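Local coordinates for protein-tyrosine-phosphatase (Vibrio vulnificus, PDB 7DHF), which probably removes phosphate from phosphotyrosine residues of proteins, as a low-molecular-weight protein tyrosine phosphatase probably acting in the capsular polysaccharide system, at residues A12-R18 against M89-H93; Y83-M89 against K107-F111; I115-P121 against H133-I138. The protein carries 1 engineered substitution. One frame throughout, in Å; residues are numbered along the deposited sequence.

Interaction 1: residues A12-R18 against M89-H93. Engineered in segment 12-18: Ala12 (natural residue Cys). With PO4 (phosphate ion), chain E.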
ATOM      1  N   ALA A  12      -2.446   4.032   1.245  1.00  9.66           N
ATOM      2  CA  ALA A  12      -2.988   4.120   2.591  1.00  9.72           C
ATOM      3  C   ALA A  12      -2.932   5.579   3.032  1.00  9.73           C
ATOM      4  O   ALA A  12      -3.300   6.465   2.255  1.00 10.64           O
ATOM      5  CB  ALA A  12      -2.248   3.178   3.539  1.00 10.69           C
ATOM      6  N   VAL A  13      -2.473   5.855   4.252  1.00 10.49           N
ATOM      7  CA  VAL A  13      -2.574   7.189   4.848  1.00 10.52           C
ATOM      8  C   VAL A  13      -1.210   7.882   4.936  1.00  9.75           C
ATOM      9  O   VAL A  13      -1.023   8.971   4.395  1.00 10.69           O
ATOM     10  CB  VAL A  13      -3.287   7.142   6.216  1.00 12.51           C
ATOM     11  CG1 VAL A  13      -3.324   8.523   6.862  1.00 13.43           C
ATOM     12  CG2 VAL A  13      -4.693   6.589   6.055  1.00 15.36           C
ATOM     13  N   GLY A  14      -0.257   7.272   5.636  1.00  9.98           N
ATOM     14  CA  GLY A  14       1.031   7.908   5.848  1.00 10.09           C
ATOM     15  C   GLY A  14       2.086   7.526   4.831  1.00  9.34           C
ATOM     16  O   GLY A  14       3.082   8.237   4.662  1.00 10.09           O
ATOM     17  N   ASN A  15       1.877   6.401   4.150  1.00  9.30           N
ATOM     18  CA  ASN A  15       2.851   5.853   3.206  1.00  8.67           C
ATOM     19  C   ASN A  15       4.190   5.563   3.885  1.00  8.88           C
ATOM     20  O   ASN A  15       5.258   5.740   3.296  1.00  9.90           O
ATOM     21  CB  ASN A  15       3.007   6.747   1.968  1.00  9.18           C
ATOM     22  CG  ASN A  15       3.683   6.041   0.792  1.00  9.15           C
ATOM     23  OD1 ASN A  15       4.450   6.654   0.049  1.00  9.75           O
ATOM     24  ND2 ASN A  15       3.391   4.758   0.609  1.00  9.76           N
ATOM     25  N   ILE A  16       4.128   5.084   5.128  1.00  9.40           N
ATOM     26  CA  ILE A  16       5.325   4.647   5.846  1.00 10.20           C
ATOM     27  C   ILE A  16       5.223   3.234   6.402  1.00 10.06           C
ATOM     28  O   ILE A  16       6.268   2.634   6.719  1.00 10.38           O
ATOM     29  CB  ILE A  16       5.724   5.638   6.966  1.00 10.77           C
ATOM     30  CG1 ILE A  16       4.562   5.856   7.941  1.00 11.34           C
ATOM     31  CG2 ILE A  16       6.206   6.954   6.366  1.00 10.92           C
ATOM     32  CD1 ILE A  16       4.963   6.537   9.239  1.00 13.29           C
ATOM     33  N   CYS A  17       4.030   2.653   6.549  1.00  9.88           N
ATOM     34  CA  CYS A  17       3.895   1.323   7.138  1.00  9.68           C
ATOM     35  C   CYS A  17       3.263   0.328   6.167  1.00  9.41           C
ATOM     36  O   CYS A  17       3.976  -0.450   5.527  1.00 10.08           O
ATOM     37  CB  CYS A  17       3.089   1.394   8.441  1.00 10.70           C
ATOM     38  SG  CYS A  17       3.937   2.267   9.790  1.00 11.29           S
ATOM     39  N   ARG A  18       1.933   0.343   6.047  1.00  9.33           N
ATOM     40  CA  ARG A  18       1.244  -0.678   5.260  1.00  9.53           C
ATOM     41  C   ARG A  18       1.508  -0.510   3.771  1.00  8.85           C
ATOM     42  O   ARG A  18       1.779  -1.488   3.064  1.00  9.68           O
ATOM     43  CB  ARG A  18      -0.260  -0.610   5.504  1.00  9.80           C
ATOM     44  CG  ARG A  18      -0.700  -0.952   6.905  1.00  9.95           C
ATOM     45  CD  ARG A  18      -2.111  -0.459   7.140  1.00 10.58           C
ATOM     46  NE  ARG A  18      -2.164   0.999   7.089  1.00 10.38           N
ATOM     47  CZ  ARG A  18      -3.275   1.714   7.215  1.00 10.20           C
ATOM     48  NH1 ARG A  18      -4.442   1.109   7.398  1.00 10.67           N
ATOM     49  NH2 ARG A  18      -3.218   3.037   7.156  1.00 10.93           N
ATOM     50  N   MET A  89      -5.741   0.220   1.559  1.00  9.75           N
ATOM     51  CA  MET A  89      -5.629  -0.679   2.701  1.00  9.81           C
ATOM     52  C   MET A  89      -6.918  -0.768   3.509  1.00 10.23           C
ATOM     53  O   MET A  89      -7.159  -1.791   4.159  1.00 10.96           O
ATOM     54  CB  MET A  89      -4.465  -0.247   3.593  1.00 10.13           C
ATOM     55  CG  MET A  89      -3.107  -0.595   3.014  1.00  9.99           C
ATOM     56  SD  MET A  89      -2.840  -2.381   2.982  1.00 10.12           S
ATOM     57  CE  MET A  89      -1.417  -2.499   1.902  1.00 10.23           C
ATOM     58  N   GLU A  90      -7.751   0.273   3.483  1.00 10.61           N
ATOM     59  CA  GLU A  90      -9.028   0.275   4.184  1.00 11.91           C
ATOM     60  C   GLU A  90     -10.122   0.739   3.237  1.00 11.72           C
ATOM     61  O   GLU A  90      -9.900   1.607   2.388  1.00 11.83           O
ATOM     62  CB  GLU A  90      -9.009   1.214   5.400  1.00 12.36           C
ATOM     63  CG  GLU A  90      -8.006   0.827   6.469  1.00 13.58           C
ATOM     64  CD  GLU A  90      -7.982   1.803   7.634  1.00 15.68           C
ATOM     65  OE1 GLU A  90      -9.031   2.408   7.939  1.00 18.68           O
ATOM     66  OE2 GLU A  90      -6.907   1.973   8.244  1.00 15.97           O
ATOM     67  N   LYS A  91     -11.316   0.161   3.397  1.00 11.78           N
ATOM     68  CA  LYS A  91     -12.440   0.554   2.551  1.00 13.56           C
ATOM     69  C   LYS A  91     -12.696   2.054   2.639  1.00 14.16           C
ATOM     70  O   LYS A  91     -12.977   2.703   1.625  1.00 14.62           O
ATOM     71  CB  LYS A  91     -13.694  -0.234   2.937  1.00 17.95           C
ATOM     72  CG  LYS A  91     -14.997   0.319   2.356  1.00 23.99           C
ATOM     73  CD  LYS A  91     -14.973   0.426   0.833  1.00 29.44           C
ATOM     74  CE  LYS A  91     -14.911  -0.941   0.171  1.00 32.67           C
ATOM     75  NZ  LYS A  91     -15.747  -0.993  -1.062  1.00 34.79           N
ATOM     76  N   GLY A  92     -12.603   2.622   3.843  1.00 14.01           N
ATOM     77  CA  GLY A  92     -12.821   4.048   4.013  1.00 14.80           C
ATOM     78  C   GLY A  92     -11.870   4.917   3.217  1.00 14.73           C
ATOM     79  O   GLY A  92     -12.184   6.081   2.947  1.00 15.95           O
ATOM     80  N   HIS A  93     -10.710   4.381   2.831  1.00 13.61           N
ATOM     81  CA  HIS A  93      -9.759   5.154   2.042  1.00 13.93           C
ATOM     82  C   HIS A  93     -10.291   5.491   0.657  1.00 15.45           C
ATOM     83  O   HIS A  93      -9.832   6.466   0.053  1.00 16.79           O
ATOM     84  CB  HIS A  93      -8.449   4.382   1.901  1.00 12.84           C
ATOM     85  CG  HIS A  93      -7.724   4.178   3.194  1.00 11.69           C
ATOM     86  ND1 HIS A  93      -6.747   3.220   3.354  1.00 11.96           N
ATOM     87  CD2 HIS A  93      -7.832   4.809   4.386  1.00 13.03           C
ATOM     88  CE1 HIS A  93      -6.284   3.269   4.591  1.00 12.35           C
ATOM     89  NE2 HIS A  93      -6.926   4.225   5.238  1.00 12.97           N
TER
HETATM   90  P   PO4 E 201       0.431   3.622   5.997  1.00  9.78           P
HETATM   91  O1  PO4 E 201       1.581   4.359   6.651  1.00 10.09           O
HETATM   92  O2  PO4 E 201       0.229   2.321   6.738  1.00 10.22           O
HETATM   93  O3  PO4 E 201       0.824   3.351   4.565  1.00 11.78           O
HETATM   94  O4  PO4 E 201      -0.814   4.476   6.081  1.00 10.73           O
HETATM   95  O   HOH W   1      -5.705   4.285   7.892  1.00 16.44           O
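A largely buried contact, held by a salt bridge, ties the phosphate-binding loop of a low-molecular-weight tyrosine phosphatase, between strand 7-12 and helix 18-29, to the turn after strand 85-88. Residues 12-18 form the P-loop, C-X5-R in the natural sequence, its cysteine, the predicted nucleophile, engineered to Ala12. Backbone amides converge on the phosphate ion: Val13 N and Gly14 N reach O4 at 2.8 and 2.9 Å, Ile16 N and Cys17 N reach O1 at 3.1 and 3.0 Å. Arg18 completes the cradle, with N 2.7 Å and NE 2.8 Å from phosphate O2 and NH2 3.0 Å from O4. The remaining guanidinium nitrogen, NH1, bonds to Glu90 OE2 at 2.7 Å and to the Ile120 carbonyl. Met89 CB covers one face of the guanidinium, and a water joins Arg18 NH2 (2.9 Å), Glu90 OE2 (2.6 Å) and His93 NE2 (2.9 Å). Val13 CG2 packs 3.4 Å from His93 NE2. With NH1 held by Glu90, NE and NH2 point to the phosphate, consistent with Arg18's predicted active-site role.

Interaction 2: residues Y83-M89 against K107-F111; sequences YDLILVM and KTMLF
Where the paired strands end, a methionine methyl sits on a phenylalanine ring: Met89 CE lies 3.7 Å from the Phe111 ring centroid, 13° off the ring normal, a CH-pi contact, while SD, 4.5 Å from the centroid, makes an oblique Met-aromatic contact. Met89 chi1 and chi2 are both m, and Phe111 chi1 is t. Before this point, strands 85-88 and 108-110 run extended and parallel, their short axes 4.6 Å apart at closest and crossing at -38°, with Ile86 beside Thr108, Leu87 beside Met109 and Val88 beside Leu110. Hydrogen bonds follow the parallel ladder: Ile86 N to Lys107 O 2.9 Å, Met109 N to Ile86 O 2.8 Å, Val88 N to Met109 O 2.9 Å and Phe111 N to Val88 O 2.7 Å, Phe111 leaving the strand at phi/psi -55/-44°. Helix 92-100 connects these strands in a beta-alpha-beta unit, and 108-110 is an edge strand of the four-stranded parallel sheet, order 2-1-3-4. Ile86, Val88, Thr108 and Leu110 share the face toward that helix, where Val88 CG2 lies 4.2 Å from Leu110 CD1. On the other face, covered by helix 128-146, Leu87 CD2 meets Met109 CB at 3.9 Å, and Leu87 CB meets Phe111 CD1 at 3.8 Å. At the start of the pair Lys107, chi1 p and otherwise extended, sends NZ to Tyr83 O at 2.8 Å; the same NZ bonds to the Cys80 carbonyl.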
ATOM      1  N   TYR A  83      -1.318   5.273 -12.991  1.00 14.56           N
ATOM      2  CA  TYR A  83      -1.454   3.881 -12.590  1.00 13.25           C
ATOM      3  C   TYR A  83      -2.774   3.310 -13.085  1.00 13.37           C
ATOM      4  O   TYR A  83      -3.779   4.018 -13.194  1.00 14.30           O
ATOM      5  CB  TYR A  83      -1.291   3.733 -11.066  1.00 13.52           C
ATOM      6  CG  TYR A  83       0.110   4.102 -10.649  1.00 12.97           C
ATOM      7  CD1 TYR A  83       1.110   3.144 -10.585  1.00 13.45           C
ATOM      8  CD2 TYR A  83       0.447   5.422 -10.377  1.00 13.87           C
ATOM      9  CE1 TYR A  83       2.400   3.484 -10.236  1.00 13.43           C
ATOM     10  CE2 TYR A  83       1.733   5.771 -10.027  1.00 13.18           C
ATOM     11  CZ  TYR A  83       2.706   4.801  -9.960  1.00 13.38           C
ATOM     12  OH  TYR A  83       3.988   5.150  -9.617  1.00 14.89           O
ATOM     13  N   ASP A  84      -2.744   2.017 -13.407  1.00 12.97           N
ATOM     14  CA  ASP A  84      -3.908   1.312 -13.928  1.00 12.60           C
ATOM     15  C   ASP A  84      -4.805   0.775 -12.826  1.00 12.13           C
ATOM     16  O   ASP A  84      -6.011   0.603 -13.043  1.00 13.08           O
ATOM     17  CB  ASP A  84      -3.454   0.130 -14.786  1.00 13.53           C
ATOM     18  CG  ASP A  84      -2.535   0.546 -15.913  1.00 15.75           C
ATOM     19  OD1 ASP A  84      -2.921   1.440 -16.694  1.00 18.27           O
ATOM     20  OD2 ASP A  84      -1.433  -0.030 -16.022  1.00 16.52           O
ATOM     21  N   LEU A  85      -4.237   0.492 -11.658  1.00 11.49           N
ATOM     22  CA  LEU A  85      -4.957  -0.125 -10.558  1.00 11.58           C
ATOM     23  C   LEU A  85      -4.481   0.508  -9.262  1.00 11.21           C
ATOM     24  O   LEU A  85      -3.278   0.702  -9.065  1.00 11.84           O
ATOM     25  CB  LEU A  85      -4.683  -1.634 -10.516  1.00 11.89           C
ATOM     26  CG  LEU A  85      -5.345  -2.433  -9.393  1.00 12.03           C
ATOM     27  CD1 LEU A  85      -6.860  -2.398  -9.517  1.00 12.63           C
ATOM     28  CD2 LEU A  85      -4.836  -3.866  -9.401  1.00 13.30           C
ATOM     29  N   ILE A  86      -5.428   0.837  -8.389  1.00 10.84           N
ATOM     30  CA  ILE A  86      -5.136   1.402  -7.078  1.00 11.16           C
ATOM     31  C   ILE A  86      -5.731   0.475  -6.031  1.00 10.17           C
ATOM     32  O   ILE A  86      -6.920   0.143  -6.096  1.00 10.90           O
ATOM     33  CB  ILE A  86      -5.710   2.824  -6.936  1.00 11.25           C
ATOM     34  CG1 ILE A  86      -5.131   3.738  -8.020  1.00 12.43           C
ATOM     35  CG2 ILE A  86      -5.413   3.377  -5.547  1.00 13.01           C
ATOM     36  CD1 ILE A  86      -5.797   5.093  -8.105  1.00 13.54           C
ATOM     37  N   LEU A  87      -4.903   0.048  -5.076  1.00  9.71           N
ATOM     38  CA  LEU A  87      -5.325  -0.861  -4.013  1.00  9.83           C
ATOM     39  C   LEU A  87      -5.169  -0.144  -2.679  1.00  9.62           C
ATOM     40  O   LEU A  87      -4.046   0.168  -2.269  1.00 10.01           O
ATOM     41  CB  LEU A  87      -4.496  -2.143  -4.038  1.00 10.11           C
ATOM     42  CG  LEU A  87      -4.588  -2.976  -5.319  1.00 10.21           C
ATOM     43  CD1 LEU A  87      -3.684  -4.193  -5.223  1.00 11.60           C
ATOM     44  CD2 LEU A  87      -6.019  -3.403  -5.604  1.00 11.04           C
ATOM     45  N   VAL A  88      -6.289   0.112  -2.001  1.00  9.95           N
ATOM     46  CA  VAL A  88      -6.286   0.818  -0.723  1.00  9.67           C
ATOM     47  C   VAL A  88      -6.294  -0.191   0.416  1.00  9.75           C
ATOM     48  O   VAL A  88      -6.811  -1.308   0.290  1.00  9.97           O
ATOM     49  CB  VAL A  88      -7.469   1.805  -0.599  1.00 10.68           C
ATOM     50  CG1 VAL A  88      -7.366   2.898  -1.650  1.00 11.71           C
ATOM     51  CG2 VAL A  88      -8.807   1.074  -0.696  1.00 11.80           C
ATOM     52  N   MET A  89      -5.741   0.220   1.559  1.00  9.75           N
ATOM     53  CA  MET A  89      -5.629  -0.679   2.701  1.00  9.81           C
ATOM     54  C   MET A  89      -6.918  -0.768   3.509  1.00 10.23           C
ATOM     55  O   MET A  89      -7.159  -1.791   4.159  1.00 10.96           O
ATOM     56  CB  MET A  89      -4.465  -0.247   3.593  1.00 10.13           C
ATOM     57  CG  MET A  89      -3.107  -0.595   3.014  1.00  9.99           C
ATOM     58  SD  MET A  89      -2.840  -2.381   2.982  1.00 10.12           S
ATOM     59  CE  MET A  89      -1.417  -2.499   1.902  1.00 10.23           C
ATOM     60  N   LYS A 107     -10.936   2.441 -10.937  1.00 14.76           N
ATOM     61  CA  LYS A 107      -9.774   1.569 -10.821  1.00 14.07           C
ATOM     62  C   LYS A 107      -9.296   1.395  -9.385  1.00 12.53           C
ATOM     63  O   LYS A 107      -8.215   0.839  -9.170  1.00 12.92           O
ATOM     64  CB  LYS A 107      -8.631   2.070 -11.706  1.00 17.00           C
ATOM     65  CG  LYS A 107      -8.142   3.464 -11.378  1.00 19.02           C
ATOM     66  CD  LYS A 107      -7.181   3.956 -12.444  1.00 20.32           C
ATOM     67  CE  LYS A 107      -6.721   5.371 -12.168  1.00 19.93           C
ATOM     68  NZ  LYS A 107      -5.855   5.886 -13.261  1.00 16.03           N
ATOM     69  N   THR A 108     -10.078   1.830  -8.398  1.00 11.74           N
ATOM     70  CA  THR A 108      -9.697   1.724  -6.994  1.00 11.66           C
ATOM     71  C   THR A 108     -10.398   0.522  -6.372  1.00 11.37           C
ATOM     72  O   THR A 108     -11.631   0.434  -6.393  1.00 11.93           O
ATOM     73  CB  THR A 108     -10.031   3.010  -6.238  1.00 12.61           C
ATOM     74  OG1 THR A 108      -9.274   4.096  -6.788  1.00 14.16           O
ATOM     75  CG2 THR A 108      -9.698   2.876  -4.752  1.00 13.73           C
ATOM     76  N   MET A 109      -9.607  -0.394  -5.819  1.00 10.98           N
ATOM     77  CA  MET A 109     -10.098  -1.624  -5.218  1.00 10.90           C
ATOM     78  C   MET A 109      -9.403  -1.821  -3.874  1.00 10.22           C
ATOM     79  O   MET A 109      -8.507  -1.061  -3.499  1.00 10.57           O
ATOM     80  CB  MET A 109      -9.863  -2.804  -6.170  1.00 11.85           C
ATOM     81  CG  MET A 109     -10.449  -2.568  -7.561  1.00 12.79           C
ATOM     82  SD  MET A 109     -10.137  -3.902  -8.727  1.00 13.06           S
ATOM     83  CE  MET A 109     -10.755  -3.183 -10.247  1.00 15.71           C
ATOM     84  N   LEU A 110      -9.813  -2.853  -3.141  1.00 10.43           N
ATOM     85  CA  LEU A 110      -9.349  -3.073  -1.777  1.00 10.16           C
ATOM     86  C   LEU A 110      -8.172  -4.039  -1.769  1.00  9.36           C
ATOM     87  O   LEU A 110      -8.246  -5.123  -2.355  1.00  9.97           O
ATOM     88  CB  LEU A 110     -10.483  -3.638  -0.919  1.00 10.98           C
ATOM     89  CG  LEU A 110     -10.192  -3.760   0.579  1.00 11.28           C
ATOM     90  CD1 LEU A 110     -10.089  -2.391   1.231  1.00 12.49           C
ATOM     91  CD2 LEU A 110     -11.268  -4.590   1.257  1.00 12.17           C
ATOM     92  N   PHE A 111      -7.095  -3.659  -1.078  1.00  9.25           N
ATOM     93  CA  PHE A 111      -5.938  -4.544  -0.996  1.00  9.56           C
ATOM     94  C   PHE A 111      -6.339  -5.912  -0.455  1.00  9.27           C
ATOM     95  O   PHE A 111      -5.932  -6.944  -0.997  1.00  9.71           O
ATOM     96  CB  PHE A 111      -4.841  -3.918  -0.132  1.00  9.69           C
ATOM     97  CG  PHE A 111      -3.482  -4.509  -0.370  1.00  9.60           C
ATOM     98  CD1 PHE A 111      -2.603  -3.917  -1.264  1.00 10.23           C
ATOM     99  CD2 PHE A 111      -3.087  -5.664   0.283  1.00  9.83           C
ATOM    100  CE1 PHE A 111      -1.357  -4.463  -1.496  1.00 10.67           C
ATOM    101  CE2 PHE A 111      -1.840  -6.214   0.053  1.00  9.82           C
ATOM    102  CZ  PHE A 111      -0.973  -5.611  -0.837  1.00 10.47           C
TER

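Interaction 3: residues I115-P121 against H133-I138; sequences IGQKDIP and HAYQLI
Residues 115-121 form an irregular loop, turning through Gly116 (phi/psi 86/21°) and Gln117 (51/51°) and then extending from Lys118 to Pro121, whereas 133-138 is regular alpha-helix, part of helix 128-146. In this low-molecular-weight phosphatase fold, the loop leads from edge strand 108-110 toward the predicted proton donor Asp122, and its extended part lies against the helix. The nearest CA pair is Ile120 and Ala134, 6.4 Å apart. The contact is apolar, centred on Leu137 (chi1 m, chi2 t), whose side chain packs against the loop. Its CD2 lies 4.1 Å from Ile115 CD1 and 3.9 Å from Lys118 CE, its CB is 3.9 Å from Ile120 CG1, and its CD1 is 4.1 Å from Pro121 CD. Ile115 is p, t; Ile120 and Ile138 are both m, t, with Ile120 CD1 3.9 Å from Ile138 CG1. The Ile120 carbonyl also accepts a bond from Arg18. At the N-terminal end of the helical segment, Pro121 CG approaches the edge of the His133 ring, 4.2 Å from CD2.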
ATOM      1  N   ILE A 115      -9.271 -11.693   0.979  1.00 10.10           N
ATOM      2  CA  ILE A 115      -9.244 -12.309   2.300  1.00 10.87           C
ATOM      3  C   ILE A 115     -10.479 -11.863   3.071  1.00 11.31           C
ATOM      4  O   ILE A 115     -10.392 -11.465   4.236  1.00 13.28           O
ATOM      5  CB  ILE A 115      -7.933 -11.995   3.052  1.00 11.84           C
ATOM      6  CG1 ILE A 115      -7.675 -10.483   3.111  1.00 12.65           C
ATOM      7  CG2 ILE A 115      -6.771 -12.713   2.380  1.00 12.85           C
ATOM      8  CD1 ILE A 115      -6.559 -10.085   4.072  1.00 13.71           C
ATOM      9  N   GLY A 116     -11.637 -11.924   2.421  1.00 11.24           N
ATOM     10  CA  GLY A 116     -12.878 -11.524   3.050  1.00 11.76           C
ATOM     11  C   GLY A 116     -13.184 -10.049   2.967  1.00 11.27           C
ATOM     12  O   GLY A 116     -13.976  -9.551   3.776  1.00 11.60           O
ATOM     13  N   GLN A 117     -12.587  -9.334   2.017  1.00 10.70           N
ATOM     14  CA  GLN A 117     -12.764  -7.889   1.891  1.00 10.40           C
ATOM     15  C   GLN A 117     -12.505  -7.195   3.227  1.00 10.50           C
ATOM     16  O   GLN A 117     -13.300  -6.388   3.714  1.00 11.52           O
ATOM     17  CB  GLN A 117     -14.136  -7.552   1.307  1.00 11.71           C
ATOM     18  CG  GLN A 117     -14.354  -8.218  -0.044  1.00 13.04           C
ATOM     19  CD  GLN A 117     -15.565  -7.698  -0.785  1.00 14.00           C
ATOM     20  OE1 GLN A 117     -15.453  -6.812  -1.628  1.00 16.05           O
ATOM     21  NE2 GLN A 117     -16.728  -8.264  -0.491  1.00 13.15           N
ATOM     22  N   LYS A 118     -11.359  -7.522   3.814  1.00 11.16           N
ATOM     23  CA  LYS A 118     -10.983  -7.070   5.146  1.00 12.20           C
ATOM     24  C   LYS A 118     -10.076  -5.851   5.063  1.00 10.79           C
ATOM     25  O   LYS A 118      -9.183  -5.783   4.213  1.00 12.10           O
ATOM     26  CB  LYS A 118     -10.230  -8.178   5.885  1.00 16.79           C
ATOM     27  CG  LYS A 118     -11.096  -9.096   6.736  1.00 23.09           C
ATOM     28  CD  LYS A 118     -10.335 -10.353   7.179  1.00 27.44           C
ATOM     29  CE  LYS A 118      -9.016 -10.055   7.890  1.00 29.57           C
ATOM     30  NZ  LYS A 118      -9.204  -9.470   9.243  1.00 30.07           N
ATOM     31  N   ASP A 119     -10.303  -4.895   5.960  1.00 11.51           N
ATOM     32  CA  ASP A 119      -9.367  -3.796   6.143  1.00 11.54           C
ATOM     33  C   ASP A 119      -8.096  -4.302   6.815  1.00 11.40           C
ATOM     34  O   ASP A 119      -8.113  -5.273   7.576  1.00 12.89           O
ATOM     35  CB  ASP A 119      -9.978  -2.717   7.037  1.00 12.46           C
ATOM     36  CG  ASP A 119     -11.092  -1.948   6.360  1.00 14.00           C
ATOM     37  OD1 ASP A 119     -11.309  -2.137   5.146  1.00 13.37           O
ATOM     38  OD2 ASP A 119     -11.739  -1.132   7.050  1.00 16.66           O
ATOM     39  N   ILE A 120      -6.988  -3.632   6.528  1.00 10.66           N
ATOM     40  CA  ILE A 120      -5.703  -3.935   7.153  1.00 10.73           C
ATOM     41  C   ILE A 120      -5.343  -2.755   8.052  1.00 11.42           C
ATOM     42  O   ILE A 120      -5.084  -1.650   7.548  1.00 11.24           O
ATOM     43  CB  ILE A 120      -4.623  -4.214   6.101  1.00 10.85           C
ATOM     44  CG1 ILE A 120      -5.010  -5.463   5.297  1.00 11.28           C
ATOM     45  CG2 ILE A 120      -3.256  -4.387   6.767  1.00 11.77           C
ATOM     46  CD1 ILE A 120      -4.110  -5.767   4.126  1.00 12.16           C
ATOM     47  N   PRO A 121      -5.326  -2.923   9.374  1.00 12.71           N
ATOM     48  CA  PRO A 121      -5.160  -1.774  10.269  1.00 13.56           C
ATOM     49  C   PRO A 121      -3.732  -1.251  10.324  1.00 12.76           C
ATOM     50  O   PRO A 121      -2.757  -1.984  10.140  1.00 12.90           O
ATOM     51  CB  PRO A 121      -5.585  -2.330  11.633  1.00 15.88           C
ATOM     52  CG  PRO A 121      -5.294  -3.782  11.548  1.00 16.85           C
ATOM     53  CD  PRO A 121      -5.535  -4.177  10.120  1.00 15.00           C
ATOM     54  N   HIS A 133       1.237  -8.642  12.464  1.00 12.84           N
ATOM     55  CA  HIS A 133      -0.145  -8.852  12.041  1.00 13.91           C
ATOM     56  C   HIS A 133      -0.413  -8.172  10.706  1.00 13.34           C
ATOM     57  O   HIS A 133      -1.019  -8.762   9.802  1.00 13.58           O
ATOM     58  CB  HIS A 133      -1.097  -8.324  13.115  1.00 17.58           C
ATOM     59  CG  HIS A 133      -2.542  -8.382  12.726  1.00 21.26           C
ATOM     60  ND1 HIS A 133      -3.221  -9.570  12.556  1.00 23.27           N
ATOM     61  CD2 HIS A 133      -3.439  -7.399  12.478  1.00 23.03           C
ATOM     62  CE1 HIS A 133      -4.472  -9.316  12.220  1.00 23.50           C
ATOM     63  NE2 HIS A 133      -4.631  -8.006  12.165  1.00 23.50           N
ATOM     64  N   ALA A 134       0.028  -6.920  10.562  1.00 12.74           N
ATOM     65  CA  ALA A 134      -0.163  -6.214   9.302  1.00 12.64           C
ATOM     66  C   ALA A 134       0.541  -6.933   8.161  1.00 11.60           C
ATOM     67  O   ALA A 134      -0.034  -7.105   7.080  1.00 11.26           O
ATOM     68  CB  ALA A 134       0.341  -4.775   9.423  1.00 12.80           C
ATOM     69  N   TYR A 135       1.783  -7.374   8.385  1.00 11.42           N
ATOM     70  CA  TYR A 135       2.503  -8.074   7.328  1.00 10.74           C
ATOM     71  C   TYR A 135       1.779  -9.350   6.928  1.00 10.23           C
ATOM     72  O   TYR A 135       1.681  -9.669   5.737  1.00 10.44           O
ATOM     73  CB  TYR A 135       3.943  -8.387   7.747  1.00 11.20           C
ATOM     74  CG  TYR A 135       4.739  -8.914   6.580  1.00 11.16           C
ATOM     75  CD1 TYR A 135       5.470  -8.053   5.775  1.00 12.03           C
ATOM     76  CD2 TYR A 135       4.713 -10.263   6.244  1.00 11.50           C
ATOM     77  CE1 TYR A 135       6.172  -8.517   4.687  1.00 12.48           C
ATOM     78  CE2 TYR A 135       5.413 -10.737   5.151  1.00 11.89           C
ATOM     79  CZ  TYR A 135       6.141  -9.860   4.376  1.00 12.88           C
ATOM     80  OH  TYR A 135       6.842 -10.316   3.285  1.00 15.05           O
ATOM     81  N   GLN A 136       1.266 -10.095   7.908  1.00 10.56           N
ATOM     82  CA  GLN A 136       0.557 -11.333   7.603  1.00 10.75           C
ATOM     83  C   GLN A 136      -0.623 -11.077   6.674  1.00 10.70           C
ATOM     84  O   GLN A 136      -0.791 -11.765   5.661  1.00 10.67           O
ATOM     85  CB  GLN A 136       0.081 -11.990   8.899  1.00 12.39           C
ATOM     86  CG  GLN A 136      -0.640 -13.314   8.691  1.00 13.35           C
ATOM     87  CD  GLN A 136       0.277 -14.399   8.168  1.00 15.35           C
ATOM     88  OE1 GLN A 136       1.469 -14.417   8.475  1.00 17.32           O
ATOM     89  NE2 GLN A 136      -0.272 -15.310   7.377  1.00 16.14           N
ATOM     90  N   LEU A 137      -1.463 -10.097   7.014  1.00 10.26           N
ATOM     91  CA  LEU A 137      -2.613  -9.789   6.169  1.00 10.33           C
ATOM     92  C   LEU A 137      -2.169  -9.298   4.800  1.00  9.78           C
ATOM     93  O   LEU A 137      -2.742  -9.690   3.778  1.00 10.03           O
ATOM     94  CB  LEU A 137      -3.508  -8.753   6.847  1.00 11.92           C
ATOM     95  CG  LEU A 137      -4.196  -9.190   8.143  1.00 13.24           C
ATOM     96  CD1 LEU A 137      -4.980  -8.031   8.738  1.00 15.60           C
ATOM     97  CD2 LEU A 137      -5.107 -10.388   7.920  1.00 15.08           C
ATOM     98  N   ILE A 138      -1.158  -8.429   4.757  1.00  9.69           N
ATOM     99  CA  ILE A 138      -0.664  -7.926   3.478  1.00  9.33           C
ATOM    100  C   ILE A 138      -0.149  -9.075   2.623  1.00  8.82           C
ATOM    101  O   ILE A 138      -0.426  -9.148   1.420  1.00  9.87           O
ATOM    102  CB  ILE A 138       0.406  -6.844   3.713  1.00  9.96           C
ATOM    103  CG1 ILE A 138      -0.243  -5.589   4.300  1.00 10.44           C
ATOM    104  CG2 ILE A 138       1.152  -6.519   2.421  1.00 10.32           C
ATOM    105  CD1 ILE A 138       0.741  -4.552   4.801  1.00 11.48           C
TER

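Along the chain, interactions 1 and 2 interlock, their segments alternating and sharing Met89, whereas interaction 3 follows both. Interaction 1 has its centre about 11 Å from the centres of both others, which lie about 15 Å from each other. Interaction 2 is sheet pairing, and interaction 1 lies where strands 7-12 and 85-88 of that sheet give way to loops. Interaction 3 packs the loop after strand 108-110 on helix 128-146. The three are joined beside the phosphate site, interaction 2 through its Met89 end: Met89 O accepts from Ile120 N, Lys91 N reaches Asp119 OD1, and Ile138 touches both Phe111 and Arg18. The sheet end, the P-loop and the loop leading to Asp122 are thus in direct contact.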